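Local coordinates for protein gamma-glutamyltransferase 1 Threonine peptidase. MEROPS family T03 (Pseudomonas nitroreducens, PDB 7D9E) that transfers gamma-glutamyl groups to acceptors in transpeptidation, as an Ntn-fold threonine peptidase that is self-processed in this family and is linked to theanine synthesis, at residues 159-164 / 195-200; 34-39 / 66-71; 279-284 / 339-344. One frame throughout, in Å; residues are numbered along the deposited sequence.

Interaction 1 (159-164 / 195-200)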
ATOM      1  N   THR A 159       5.677 -13.515 -23.707  1.00 23.49           N
ATOM      2  CA  THR A 159       6.895 -13.176 -24.432  1.00 23.17           C
ATOM      3  C   THR A 159       7.920 -12.428 -23.596  1.00 23.12           C
ATOM      4  O   THR A 159       9.045 -12.225 -24.069  1.00 26.13           O
ATOM      5  CB  THR A 159       6.583 -12.376 -25.711  1.00 24.35           C
ATOM      6  OG1 THR A 159       5.848 -11.193 -25.397  1.00 28.08           O
ATOM      7  CG2 THR A 159       5.759 -13.222 -26.678  1.00 29.41           C
ATOM      8  N   GLY A 160       7.567 -12.006 -22.391  1.00 20.46           N
ATOM      9  CA  GLY A 160       8.524 -11.642 -21.368  1.00 19.43           C
ATOM     10  C   GLY A 160       8.605 -10.142 -21.124  1.00 21.47           C
ATOM     11  O   GLY A 160       8.037  -9.317 -21.843  1.00 20.35           O
ATOM     12  N   PHE A 161       9.314  -9.814 -20.042  1.00 19.21           N
ATOM     13  CA  PHE A 161       9.716  -8.451 -19.725  1.00 19.80           C
ATOM     14  C   PHE A 161      11.146  -8.512 -19.183  1.00 19.77           C
ATOM     15  O   PHE A 161      11.622  -9.575 -18.776  1.00 19.17           O
ATOM     16  CB  PHE A 161       8.790  -7.816 -18.672  1.00 18.54           C
ATOM     17  CG  PHE A 161       8.956  -8.410 -17.312  1.00 18.63           C
ATOM     18  CD1 PHE A 161       8.309  -9.585 -16.973  1.00 17.74           C
ATOM     19  CD2 PHE A 161       9.777  -7.806 -16.377  1.00 17.75           C
ATOM     20  CE1 PHE A 161       8.477 -10.137 -15.731  1.00 17.36           C
ATOM     21  CE2 PHE A 161       9.959  -8.362 -15.150  1.00 17.60           C
ATOM     22  CZ  PHE A 161       9.316  -9.535 -14.822  1.00 18.36           C
ATOM     23  N   LYS A 162      11.826  -7.366 -19.175  1.00 20.14           N
ATOM     24  CA  LYS A 162      13.215  -7.272 -18.739  1.00 19.05           C
ATOM     25  C   LYS A 162      13.281  -7.045 -17.228  1.00 17.59           C
ATOM     26  O   LYS A 162      12.740  -6.050 -16.718  1.00 19.85           O
ATOM     27  CB  LYS A 162      13.919  -6.152 -19.508  1.00 21.92           C
ATOM     28  CG  LYS A 162      15.385  -5.981 -19.194  1.00 20.18           C
ATOM     29  CD  LYS A 162      16.035  -4.948 -20.123  1.00 25.77           C
ATOM     30  CE  LYS A 162      17.543  -4.913 -19.926  1.00 40.69           C
ATOM     31  NZ  LYS A 162      18.139  -3.600 -20.315  1.00 60.67           N
ATOM     32  N   VAL A 163      13.938  -7.976 -16.525  1.00 19.92           N
ATOM     33  CA  VAL A 163      14.075  -7.904 -15.068  1.00 17.63           C
ATOM     34  C   VAL A 163      14.985  -6.739 -14.690  1.00 19.22           C
ATOM     35  O   VAL A 163      16.064  -6.552 -15.266  1.00 20.93           O
ATOM     36  CB  VAL A 163      14.614  -9.237 -14.533  1.00 19.59           C
ATOM     37  CG1 VAL A 163      14.987  -9.136 -13.059  1.00 19.89           C
ATOM     38  CG2 VAL A 163      13.574 -10.329 -14.734  1.00 20.64           C
ATOM     39  N   ALA A 164      14.561  -5.954 -13.704  1.00 17.05           N
ATOM     40  CA  ALA A 164      15.294  -4.800 -13.215  1.00 19.18           C
ATOM     41  C   ALA A 164      16.322  -5.177 -12.147  1.00 20.30           C
ATOM     42  O   ALA A 164      16.183  -6.181 -11.443  1.00 18.00           O
ATOM     43  CB  ALA A 164      14.290  -3.803 -12.624  1.00 19.11           C
ATOM     44  N   GLU A 195      17.730  -9.534 -17.937  1.00 23.21           N
ATOM     45  CA  GLU A 195      17.338 -10.603 -18.844  1.00 23.42           C
ATOM     46  C   GLU A 195      15.823 -10.713 -18.922  1.00 21.47           C
ATOM     47  O   GLU A 195      15.117 -10.325 -17.996  1.00 22.36           O
ATOM     48  CB  GLU A 195      17.935 -11.934 -18.383  1.00 23.33           C
ATOM     49  CG  GLU A 195      19.427 -11.815 -18.066  1.00 27.30           C
ATOM     50  CD  GLU A 195      20.201 -13.088 -18.310  1.00 45.59           C
ATOM     51  OE1 GLU A 195      19.590 -14.175 -18.238  1.00 45.01           O
ATOM     52  OE2 GLU A 195      21.431 -12.997 -18.524  1.00 56.40           O
ATOM     53  N   VAL A 196      15.336 -11.241 -20.039  1.00 22.09           N
ATOM     54  CA  VAL A 196      13.899 -11.355 -20.259  1.00 21.26           C
ATOM     55  C   VAL A 196      13.383 -12.591 -19.545  1.00 21.25           C
ATOM     56  O   VAL A 196      13.913 -13.692 -19.723  1.00 25.06           O
ATOM     57  CB  VAL A 196      13.588 -11.422 -21.761  1.00 26.03           C
ATOM     58  CG1 VAL A 196      12.114 -11.781 -21.999  1.00 23.76           C
ATOM     59  CG2 VAL A 196      13.927 -10.095 -22.402  1.00 27.13           C
ATOM     60  N   PHE A 197      12.330 -12.403 -18.744  1.00 21.03           N
ATOM     61  CA  PHE A 197      11.722 -13.444 -17.921  1.00 17.92           C
ATOM     62  C   PHE A 197      10.316 -13.691 -18.437  1.00 19.52           C
ATOM     63  O   PHE A 197       9.523 -12.746 -18.533  1.00 19.59           O
ATOM     64  CB  PHE A 197      11.719 -12.966 -16.471  1.00 19.20           C
ATOM     65  CG  PHE A 197      11.084 -13.920 -15.481  1.00 18.88           C
ATOM     66  CD1 PHE A 197      11.633 -15.171 -15.242  1.00 24.58           C
ATOM     67  CD2 PHE A 197       9.971 -13.512 -14.746  1.00 21.31           C
ATOM     68  CE1 PHE A 197      11.039 -16.030 -14.304  1.00 22.06           C
ATOM     69  CE2 PHE A 197       9.393 -14.357 -13.803  1.00 20.57           C
ATOM     70  CZ  PHE A 197       9.925 -15.592 -13.587  1.00 19.92           C
ATOM     71  N   LYS A 198      10.028 -14.949 -18.795  1.00 20.80           N
ATOM     72  CA  LYS A 198       8.735 -15.369 -19.314  1.00 19.94           C
ATOM     73  C   LYS A 198       8.007 -16.238 -18.302  1.00 22.56           C
ATOM     74  O   LYS A 198       8.621 -16.975 -17.526  1.00 22.41           O
ATOM     75  CB  LYS A 198       8.884 -16.146 -20.626  1.00 22.84           C
ATOM     76  CG  LYS A 198       9.668 -15.382 -21.690  1.00 26.12           C
ATOM     77  CD  LYS A 198       9.881 -16.180 -22.964  1.00 25.62           C
ATOM     78  CE  LYS A 198      10.689 -15.372 -23.971  1.00 27.97           C
ATOM     79  NZ  LYS A 198      10.890 -16.115 -25.247  1.00 35.81           N
ATOM     80  N   GLN A 199       6.680 -16.176 -18.345  1.00 20.24           N
ATOM     81  CA  GLN A 199       5.819 -16.854 -17.374  1.00 20.44           C
ATOM     82  C   GLN A 199       4.640 -17.500 -18.080  1.00 22.01           C
ATOM     83  O   GLN A 199       3.500 -17.018 -18.019  1.00 22.08           O
ATOM     84  CB  GLN A 199       5.370 -15.902 -16.264  1.00 19.38           C
ATOM     85  CG  GLN A 199       6.504 -15.179 -15.596  1.00 19.19           C
ATOM     86  CD  GLN A 199       6.048 -14.137 -14.603  1.00 19.46           C
ATOM     87  OE1 GLN A 199       5.608 -14.456 -13.489  1.00 17.92           O
ATOM     88  NE2 GLN A 199       6.090 -12.886 -15.021  1.00 17.94           N
ATOM     89  N   PRO A 200       4.872 -18.643 -18.718  1.00 24.81           N
ATOM     90  CA  PRO A 200       3.809 -19.247 -19.543  1.00 25.37           C
ATOM     91  C   PRO A 200       2.612 -19.749 -18.764  1.00 25.84           C
ATOM     92  O   PRO A 200       1.482 -19.630 -19.261  1.00 26.56           O
ATOM     93  CB  PRO A 200       4.546 -20.363 -20.304  1.00 28.46           C
ATOM     94  CG  PRO A 200       5.764 -20.623 -19.508  1.00 30.12           C
ATOM     95  CD  PRO A 200       6.170 -19.314 -18.909  1.00 25.85           C
TER
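The backbones of 161-162 and 196-197 run antiparallel as a two-residue ladder, with Phe161 and Phe197 as the hydrogen-bonded pair and Lys162 and Val196 as the non-hydrogen-bonded pair beside it. Phe197 N donates to Phe161 O at 2.9 Å, nearly straight and in the carbonyl plane, whereas the return bond from Phe161 N to Phe197 O is weak. Just past the ladder, Val163 N points almost straight (178°) at Glu195 O, 3.0 Å away, but reaches it from above the carbonyl plane. Gly160, the first residue after helix 146-159, has a positive phi of 107° and lets the strands close in: a side chain would run into Val196 CG1, 3.6 Å from Gly160 CA, and press on the carbonyl O of Thr159. This short antiparallel two-stranded ribbon, its strands joined through helices rather than by a hairpin turn, pairs the exit of helix 146-159 with the lead-in to helix 200-212. On its buried face, the rings of Phe161 and Phe197 project the same way, and CE1 of Phe161 meets the edge of the Phe197 ring, 3.8 Å from CD2. The crowded first torsion of Phe161 (chi1 70°) places its CG between the backbone N and the carbonyl carbon and brings the ring toward the second strand. Gln199 NE2 lies at the ring edge 3.7 Å from Phe161 CE1, while its hydrogen bond goes to Val66 O. An alanine at Phe161 would remove the ring and would probably loosen the packing against Phe197 and the Gln199 amide. Branched Val163 fills the next place along, CG2 resting 3.7 Å from Phe197 CB. Past the ladder, the extended chain of Lys198 runs along Thr159 and Gly160, CG near Gly160 CA and CE near Thr159 O.

Interaction 2 (34-39 / 66-71)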
ATOM      1  N   ALA A  34       3.411   5.115 -12.985  1.00 17.02           N
ATOM      2  CA  ALA A  34       3.440   3.694 -12.709  1.00 16.70           C
ATOM      3  C   ALA A  34       4.790   3.293 -12.147  1.00 15.24           C
ATOM      4  O   ALA A  34       5.802   3.954 -12.389  1.00 16.21           O
ATOM      5  CB  ALA A  34       3.153   2.891 -13.987  1.00 18.31           C
ATOM      6  N   PRO A  35       4.844   2.183 -11.410  1.00 15.82           N
ATOM      7  CA  PRO A  35       6.119   1.792 -10.785  1.00 17.21           C
ATOM      8  C   PRO A  35       7.098   1.127 -11.716  1.00 18.64           C
ATOM      9  O   PRO A  35       8.239   0.880 -11.296  1.00 16.77           O
ATOM     10  CB  PRO A  35       5.685   0.841  -9.676  1.00 16.81           C
ATOM     11  CG  PRO A  35       4.435   0.194 -10.225  1.00 17.65           C
ATOM     12  CD  PRO A  35       3.723   1.347 -10.936  1.00 16.99           C
ATOM     13  N   ASP A  36       6.716   0.846 -12.962  1.00 17.41           N
ATOM     14  CA  ASP A  36       7.688   0.442 -13.966  1.00 17.93           C
ATOM     15  C   ASP A  36       7.231   0.891 -15.345  1.00 17.38           C
ATOM     16  O   ASP A  36       6.123   1.411 -15.521  1.00 17.59           O
ATOM     17  CB  ASP A  36       8.040  -1.055 -13.910  1.00 17.07           C
ATOM     18  CG  ASP A  36       6.942  -1.982 -14.438  1.00 18.81           C
ATOM     19  OD1 ASP A  36       6.020  -1.525 -15.160  1.00 17.91           O
ATOM     20  OD2 ASP A  36       7.033  -3.204 -14.164  1.00 18.85           O
ATOM     21  N   GLN A  37       8.116   0.692 -16.318  1.00 17.38           N
ATOM     22  CA  GLN A  37       7.888   1.187 -17.670  1.00 18.96           C
ATOM     23  C   GLN A  37       6.745   0.458 -18.361  1.00 20.53           C
ATOM     24  O   GLN A  37       6.114   1.011 -19.264  1.00 20.58           O
ATOM     25  CB  GLN A  37       9.151   1.034 -18.512  1.00 20.27           C
ATOM     26  CG  GLN A  37       9.595  -0.422 -18.644  1.00 22.99           C
ATOM     27  CD  GLN A  37      10.826  -0.587 -19.487  1.00 34.82           C
ATOM     28  OE1 GLN A  37      11.828  -1.148 -19.035  1.00 32.64           O
ATOM     29  NE2 GLN A  37      10.747  -0.170 -20.734  1.00 32.72           N
ATOM     30  N   TYR A  38       6.490  -0.789 -17.971  1.00 18.37           N
ATOM     31  CA  TYR A  38       5.458  -1.600 -18.615  1.00 18.56           C
ATOM     32  C   TYR A  38       4.068  -1.194 -18.175  1.00 17.52           C
ATOM     33  O   TYR A  38       3.170  -1.056 -19.011  1.00 20.69           O
ATOM     34  CB  TYR A  38       5.734  -3.063 -18.284  1.00 18.07           C
ATOM     35  CG  TYR A  38       7.136  -3.476 -18.668  1.00 17.76           C
ATOM     36  CD1 TYR A  38       7.517  -3.517 -20.003  1.00 18.70           C
ATOM     37  CD2 TYR A  38       8.086  -3.795 -17.700  1.00 19.62           C
ATOM     38  CE1 TYR A  38       8.807  -3.898 -20.371  1.00 22.69           C
ATOM     39  CE2 TYR A  38       9.381  -4.151 -18.061  1.00 20.16           C
ATOM     40  CZ  TYR A  38       9.724  -4.203 -19.396  1.00 20.72           C
ATOM     41  OH  TYR A  38      10.999  -4.574 -19.789  1.00 25.50           O
ATOM     42  N   GLY A  39       3.868  -0.971 -16.877  1.00 17.33           N
ATOM     43  CA  GLY A  39       2.592  -0.445 -16.429  1.00 18.26           C
ATOM     44  C   GLY A  39       2.289   0.910 -17.035  1.00 21.76           C
ATOM     45  O   GLY A  39       1.140   1.202 -17.390  1.00 19.28           O
ATOM     46  N   VAL A  66       2.324  -9.342 -13.768  1.00 16.99           N
ATOM     47  CA  VAL A  66       3.323 -10.050 -14.548  1.00 16.38           C
ATOM     48  C   VAL A  66       4.712  -9.444 -14.365  1.00 15.48           C
ATOM     49  O   VAL A  66       5.675 -10.154 -14.073  1.00 15.26           O
ATOM     50  CB  VAL A  66       2.920 -10.060 -16.038  1.00 16.63           C
ATOM     51  CG1 VAL A  66       3.989 -10.766 -16.859  1.00 17.72           C
ATOM     52  CG2 VAL A  66       1.562 -10.711 -16.229  1.00 18.63           C
ATOM     53  N   THR A  67       4.836  -8.128 -14.538  1.00 17.35           N
ATOM     54  CA  THR A  67       6.140  -7.485 -14.622  1.00 16.20           C
ATOM     55  C   THR A  67       6.702  -7.040 -13.285  1.00 15.57           C
ATOM     56  O   THR A  67       7.893  -6.722 -13.227  1.00 15.97           O
ATOM     57  CB  THR A  67       6.103  -6.281 -15.581  1.00 15.60           C
ATOM     58  OG1 THR A  67       5.291  -5.242 -15.016  1.00 16.59           O
ATOM     59  CG2 THR A  67       5.556  -6.697 -16.944  1.00 19.00           C
ATOM     60  N   TYR A  68       5.889  -7.024 -12.214  1.00 15.11           N
ATOM     61  CA  TYR A  68       6.439  -6.442 -11.000  1.00 15.06           C
ATOM     62  C   TYR A  68       5.968  -7.511  -9.945  1.00 17.22           C
ATOM     63  O   TYR A  68       5.295  -7.163  -8.970  1.00 15.72           O
ATOM     64  CB  TYR A  68       5.728  -5.163 -10.714  1.00 16.87           C
ATOM     65  CG  TYR A  68       6.432  -4.146  -9.834  1.00 13.93           C
ATOM     66  CD1 TYR A  68       7.288  -3.246 -10.430  1.00 14.42           C
ATOM     67  CD2 TYR A  68       6.437  -4.203  -8.467  1.00 19.23           C
ATOM     68  CE1 TYR A  68       7.956  -2.293  -9.710  1.00 17.35           C
ATOM     69  CE2 TYR A  68       7.162  -3.268  -7.714  1.00 21.76           C
ATOM     70  CZ  TYR A  68       7.924  -2.325  -8.361  1.00 17.24           C
ATOM     71  OH  TYR A  68       8.675  -1.382  -7.686  1.00 18.44           O
ATOM     72  N   PRO A  69       6.301  -8.797 -10.135  1.00 16.91           N
ATOM     73  CA  PRO A  69       5.721  -9.854  -9.276  1.00 15.36           C
ATOM     74  C   PRO A  69       6.108  -9.771  -7.801  1.00 16.46           C
ATOM     75  O   PRO A  69       5.494 -10.473  -6.963  1.00 18.20           O
ATOM     76  CB  PRO A  69       6.272 -11.150  -9.892  1.00 19.60           C
ATOM     77  CG  PRO A  69       7.507 -10.729 -10.614  1.00 21.12           C
ATOM     78  CD  PRO A  69       7.169  -9.361 -11.172  1.00 17.87           C
ATOM     79  N   GLU A  70       7.106  -8.968  -7.448  1.00 15.13           N
ATOM     80  CA  GLU A  70       7.398  -8.772  -6.037  1.00 15.68           C
ATOM     81  C   GLU A  70       6.220  -8.150  -5.301  1.00 15.29           C
ATOM     82  O   GLU A  70       6.124  -8.291  -4.073  1.00 16.68           O
ATOM     83  CB  GLU A  70       8.670  -7.943  -5.872  1.00 16.36           C
ATOM     84  CG  GLU A  70       8.659  -6.570  -6.512  1.00 18.93           C
ATOM     85  CD  GLU A  70       9.209  -6.529  -7.935  1.00 17.12           C
ATOM     86  OE1 GLU A  70       8.827  -7.397  -8.762  1.00 16.52           O
ATOM     87  OE2 GLU A  70      10.041  -5.626  -8.212  1.00 19.66           O
ATOM     88  N   ALA A  71       5.320  -7.470  -6.016  1.00 15.97           N
ATOM     89  CA  ALA A  71       4.241  -6.739  -5.369  1.00 14.55           C
ATOM     90  C   ALA A  71       2.958  -6.697  -6.189  1.00 15.63           C
ATOM     91  O   ALA A  71       1.882  -6.968  -5.653  1.00 15.98           O
ATOM     92  CB  ALA A  71       4.700  -5.319  -5.027  1.00 16.96           C
TER
HETATM   93  O   HOH W   1       9.434   1.101  -8.909  1.00 18.78           O
HETATM   94  O   HOH W   2       9.341  -4.409 -13.517  1.00 20.56           O
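Tyr68 lays one face of its ring over Pro35, with CE1 3.9 Å from Pro35 CB, and turns its edge, at CD1, to Asp36 OD2, which sits in the plane of the ring. Asp36 is the N-cap of helix 37-48, and its side chain both starts the helix and ties it to the end of helix 53-67. With chi1 at 74°, CG is held between the backbone N and the carbonyl carbon, and the carboxylate turns back over the first turn. There OD1 accepts from Gly39 N at 2.8 Å in an almost straight bond, met nearly along the C-O axis. The other oxygen, OD2, accepts a hydrogen bond from Thr67 OG1, 2.8 Å away, on its syn lone pair. A short acid suits this place because its two oxygens can serve the two helices separately; the N-H donors of a helix start would probably stabilise its negative charge. Threonine suits the other side: OG1 reaches the acid while CB and CG2 pack obliquely against Tyr38, CB being 3.8 Å from CD2 of that ring. Tyr38 extends its own hydroxyl to Lys162 N, and its ring meets Tyr156 of helix 146-159. Beyond the helix end, the backbone of Tyr68 leaves the helical course, and its side chain lies about 10 Å from the bound 6-diazenyl-5-oxo-L-norleucine, near the ligand rather than on it. Across the interface, the next acid along, Glu70, forms a salt bridge with Arg186 of the other chain. Two waters complete the buried polar network. One bridges Asp36 OD2 and Thr67 O, donating to both; the other donates to Pro35 O and accepts from Tyr68 OH, 2.9 Å away.

Interaction 3 (279-284 / 339-344)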
ATOM      1  N   ILE A 279      -2.467  15.519   9.550  1.00 18.58           N
ATOM      2  CA  ILE A 279      -2.774  16.814   8.949  1.00 18.63           C
ATOM      3  C   ILE A 279      -3.432  17.734   9.966  1.00 20.94           C
ATOM      4  O   ILE A 279      -3.072  18.911  10.098  1.00 22.37           O
ATOM      5  CB  ILE A 279      -3.645  16.625   7.692  1.00 19.75           C
ATOM      6  CG1 ILE A 279      -2.841  15.900   6.613  1.00 19.44           C
ATOM      7  CG2 ILE A 279      -4.201  17.947   7.207  1.00 21.73           C
ATOM      8  CD1 ILE A 279      -3.686  15.390   5.467  1.00 22.25           C
ATOM      9  N   GLY A 280      -4.385  17.200  10.727  1.00 20.92           N
ATOM     10  CA  GLY A 280      -5.102  18.032  11.667  1.00 21.03           C
ATOM     11  C   GLY A 280      -4.205  18.564  12.762  1.00 23.44           C
ATOM     12  O   GLY A 280      -4.317  19.724  13.167  1.00 23.17           O
ATOM     13  N   ILE A 281      -3.314  17.717  13.266  1.00 22.06           N
ATOM     14  CA  ILE A 281      -2.419  18.148  14.327  1.00 21.73           C
ATOM     15  C   ILE A 281      -1.405  19.135  13.780  1.00 24.84           C
ATOM     16  O   ILE A 281      -1.083  20.137  14.428  1.00 23.70           O
ATOM     17  CB  ILE A 281      -1.744  16.936  14.983  1.00 20.79           C
ATOM     18  CG1 ILE A 281      -2.790  16.150  15.791  1.00 23.52           C
ATOM     19  CG2 ILE A 281      -0.593  17.387  15.874  1.00 24.87           C
ATOM     20  CD1 ILE A 281      -2.300  14.825  16.299  1.00 23.93           C
ATOM     21  N   LYS A 282      -0.866  18.869  12.588  1.00 22.32           N
ATOM     22  CA  LYS A 282       0.098  19.816  12.033  1.00 21.13           C
ATOM     23  C   LYS A 282      -0.531  21.190  11.847  1.00 21.98           C
ATOM     24  O   LYS A 282       0.111  22.220  12.108  1.00 24.78           O
ATOM     25  CB  LYS A 282       0.685  19.317  10.711  1.00 22.32           C
ATOM     26  CG  LYS A 282       1.630  20.330  10.085  1.00 21.87           C
ATOM     27  CD  LYS A 282       2.368  19.739   8.907  1.00 22.74           C
ATOM     28  CE  LYS A 282       3.583  20.591   8.559  1.00 27.10           C
ATOM     29  NZ  LYS A 282       3.166  21.978   8.223  1.00 36.23           N
ATOM     30  N   GLU A 283      -1.787  21.233  11.387  1.00 22.72           N
ATOM     31  CA  GLU A 283      -2.473  22.515  11.243  1.00 22.67           C
ATOM     32  C   GLU A 283      -2.648  23.200  12.595  1.00 24.28           C
ATOM     33  O   GLU A 283      -2.463  24.417  12.713  1.00 29.34           O
ATOM     34  CB  GLU A 283      -3.821  22.331  10.549  1.00 27.76           C
ATOM     35  CG  GLU A 283      -3.726  21.849   9.097  1.00 30.89           C
ATOM     36  CD  GLU A 283      -3.403  22.946   8.089  1.00 49.50           C
ATOM     37  OE1 GLU A 283      -4.322  23.703   7.703  1.00 47.95           O
ATOM     38  OE2 GLU A 283      -2.235  23.024   7.653  1.00 49.92           O
ATOM     39  N   GLN A 284      -3.019  22.431  13.626  1.00 25.83           N
ATOM     40  CA  GLN A 284      -3.179  23.002  14.958  1.00 27.91           C
ATOM     41  C   GLN A 284      -1.880  23.608  15.463  1.00 28.29           C
ATOM     42  O   GLN A 284      -1.903  24.596  16.203  1.00 30.50           O
ATOM     43  CB  GLN A 284      -3.637  21.902  15.915  1.00 31.02           C
ATOM     44  CG  GLN A 284      -5.111  21.603  15.863  1.00 30.87           C
ATOM     45  CD  GLN A 284      -5.968  22.839  16.000  1.00 45.24           C
ATOM     46  OE1 GLN A 284      -5.902  23.539  17.011  1.00 42.46           O
ATOM     47  NE2 GLN A 284      -6.751  23.136  14.968  1.00 46.69           N
ATOM     48  N   LYS A 339      -6.848  18.352  21.209  1.00 33.11           N
ATOM     49  CA  LYS A 339      -6.273  17.852  22.455  1.00 30.39           C
ATOM     50  C   LYS A 339      -4.952  17.132  22.206  1.00 30.24           C
ATOM     51  O   LYS A 339      -3.961  17.358  22.910  1.00 31.15           O
ATOM     52  CB  LYS A 339      -7.270  16.926  23.160  1.00 34.54           C
ATOM     53  CG  LYS A 339      -6.785  16.425  24.508  1.00 43.53           C
ATOM     54  N   ARG A 340      -4.917  16.255  21.204  1.00 26.04           N
ATOM     55  CA  ARG A 340      -3.689  15.517  20.929  1.00 24.61           C
ATOM     56  C   ARG A 340      -2.594  16.448  20.434  1.00 26.03           C
ATOM     57  O   ARG A 340      -1.416  16.247  20.749  1.00 28.39           O
ATOM     58  CB  ARG A 340      -3.951  14.404  19.910  1.00 25.81           C
ATOM     59  CG  ARG A 340      -4.917  13.364  20.431  1.00 27.91           C
ATOM     60  CD  ARG A 340      -4.294  12.555  21.554  1.00 28.35           C
ATOM     61  NE  ARG A 340      -3.620  11.348  21.075  1.00 27.43           N
ATOM     62  CZ  ARG A 340      -2.961  10.502  21.860  1.00 24.57           C
ATOM     63  NH1 ARG A 340      -2.826  10.747  23.157  1.00 25.69           N
ATOM     64  NH2 ARG A 340      -2.445   9.399  21.345  1.00 24.67           N
ATOM     65  N   ALA A 341      -2.964  17.471  19.656  1.00 24.63           N
ATOM     66  CA  ALA A 341      -1.983  18.456  19.215  1.00 25.59           C
ATOM     67  C   ALA A 341      -1.344  19.153  20.401  1.00 26.92           C
ATOM     68  O   ALA A 341      -0.160  19.506  20.351  1.00 27.80           O
ATOM     69  CB  ALA A 341      -2.645  19.492  18.315  1.00 25.20           C
ATOM     70  N   GLY A 342      -2.105  19.365  21.473  1.00 30.55           N
ATOM     71  CA  GLY A 342      -1.560  19.989  22.663  1.00 31.43           C
ATOM     72  C   GLY A 342      -0.455  19.202  23.326  1.00 32.94           C
ATOM     73  O   GLY A 342       0.342  19.786  24.076  1.00 34.69           O
ATOM     74  N   GLU A 343      -0.382  17.893  23.063  1.00 29.93           N
ATOM     75  CA  GLU A 343       0.634  17.043  23.667  1.00 30.98           C
ATOM     76  C   GLU A 343       1.990  17.192  22.993  1.00 29.00           C
ATOM     77  O   GLU A 343       3.012  16.845  23.595  1.00 32.04           O
ATOM     78  CB  GLU A 343       0.245  15.568  23.539  1.00 31.00           C
ATOM     79  CG  GLU A 343      -1.021  15.165  24.269  1.00 30.43           C
ATOM     80  CD  GLU A 343      -1.270  13.667  24.192  1.00 35.19           C
ATOM     81  OE1 GLU A 343      -0.299  12.881  23.999  1.00 31.74           O
ATOM     82  OE2 GLU A 343      -2.443  13.269  24.304  1.00 35.70           O
ATOM     83  N   VAL A 344       2.009  17.667  21.746  1.00 25.79           N
ATOM     84  CA  VAL A 344       3.251  17.774  20.997  1.00 25.14           C
ATOM     85  C   VAL A 344       4.212  18.698  21.728  1.00 28.66           C
ATOM     86  O   VAL A 344       3.867  19.830  22.093  1.00 29.20           O
ATOM     87  CB  VAL A 344       2.957  18.283  19.580  1.00 27.83           C
ATOM     88  CG1 VAL A 344       4.248  18.715  18.877  1.00 30.43           C
ATOM     89  CG2 VAL A 344       2.242  17.206  18.780  1.00 28.30           C
TER
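Apolar contact alone joins helix 271-284 to helix 334-343 here, with no hydrogen bond passing between the two segments. Ile281 carries most of it. Its CG2, anti to the backbone N, sits 3.8 Å from both CA and CB of Ala341, and also approaches CG2 of Val344 at 4.1 Å. The other branch runs alongside Arg340, CD1 reaching 4.0 Å from its CB. Ala341 suits the crossing because its single methyl lets the backbones come within 4.9 Å, measured between the CA atoms of Ile281 and Ala341. That methyl also meets Gln284 CB at 3.5 Å, so the glutamine contributes its aliphatic base. Charged groups lie to one side: the bent Arg340 chain carries its guanidinium away from Ile281, and NH1 forms a salt bridge with Glu343 OE2, one turn on. Asp313 of helix 297-317 pairs with Arg340 as well, while Arg309 of that helix holds Glu343. Ile306 of the same helix packs against both Ile281 and Val344. The axes of the short segments cross at -64°, 8.9 Å apart, which is oblique helix-helix packing at the ends of helices 271-284 and 334-343, against helix 297-317.

How the interactions relate
From the N terminus, interaction 2 comes first: it closes a mostly helical loop that takes in helices 37-48 and 53-67, bringing the start of one to the end of the other. Interaction 1 follows in series and closes a second, slightly longer loop between helix 146-159 and helix 200-212. These two touch, with centres 11 Å apart; probable hydrogen bonds join them, and the Phe161 ring packs on the carbonyl oxygens of Val66 and Thr67. Interaction 3 closes last, between helices 271-284 and 334-343, about 38 Å centre to centre from interaction 2 and on the opposite side of the chain's centre. No loop nests within or crosses another.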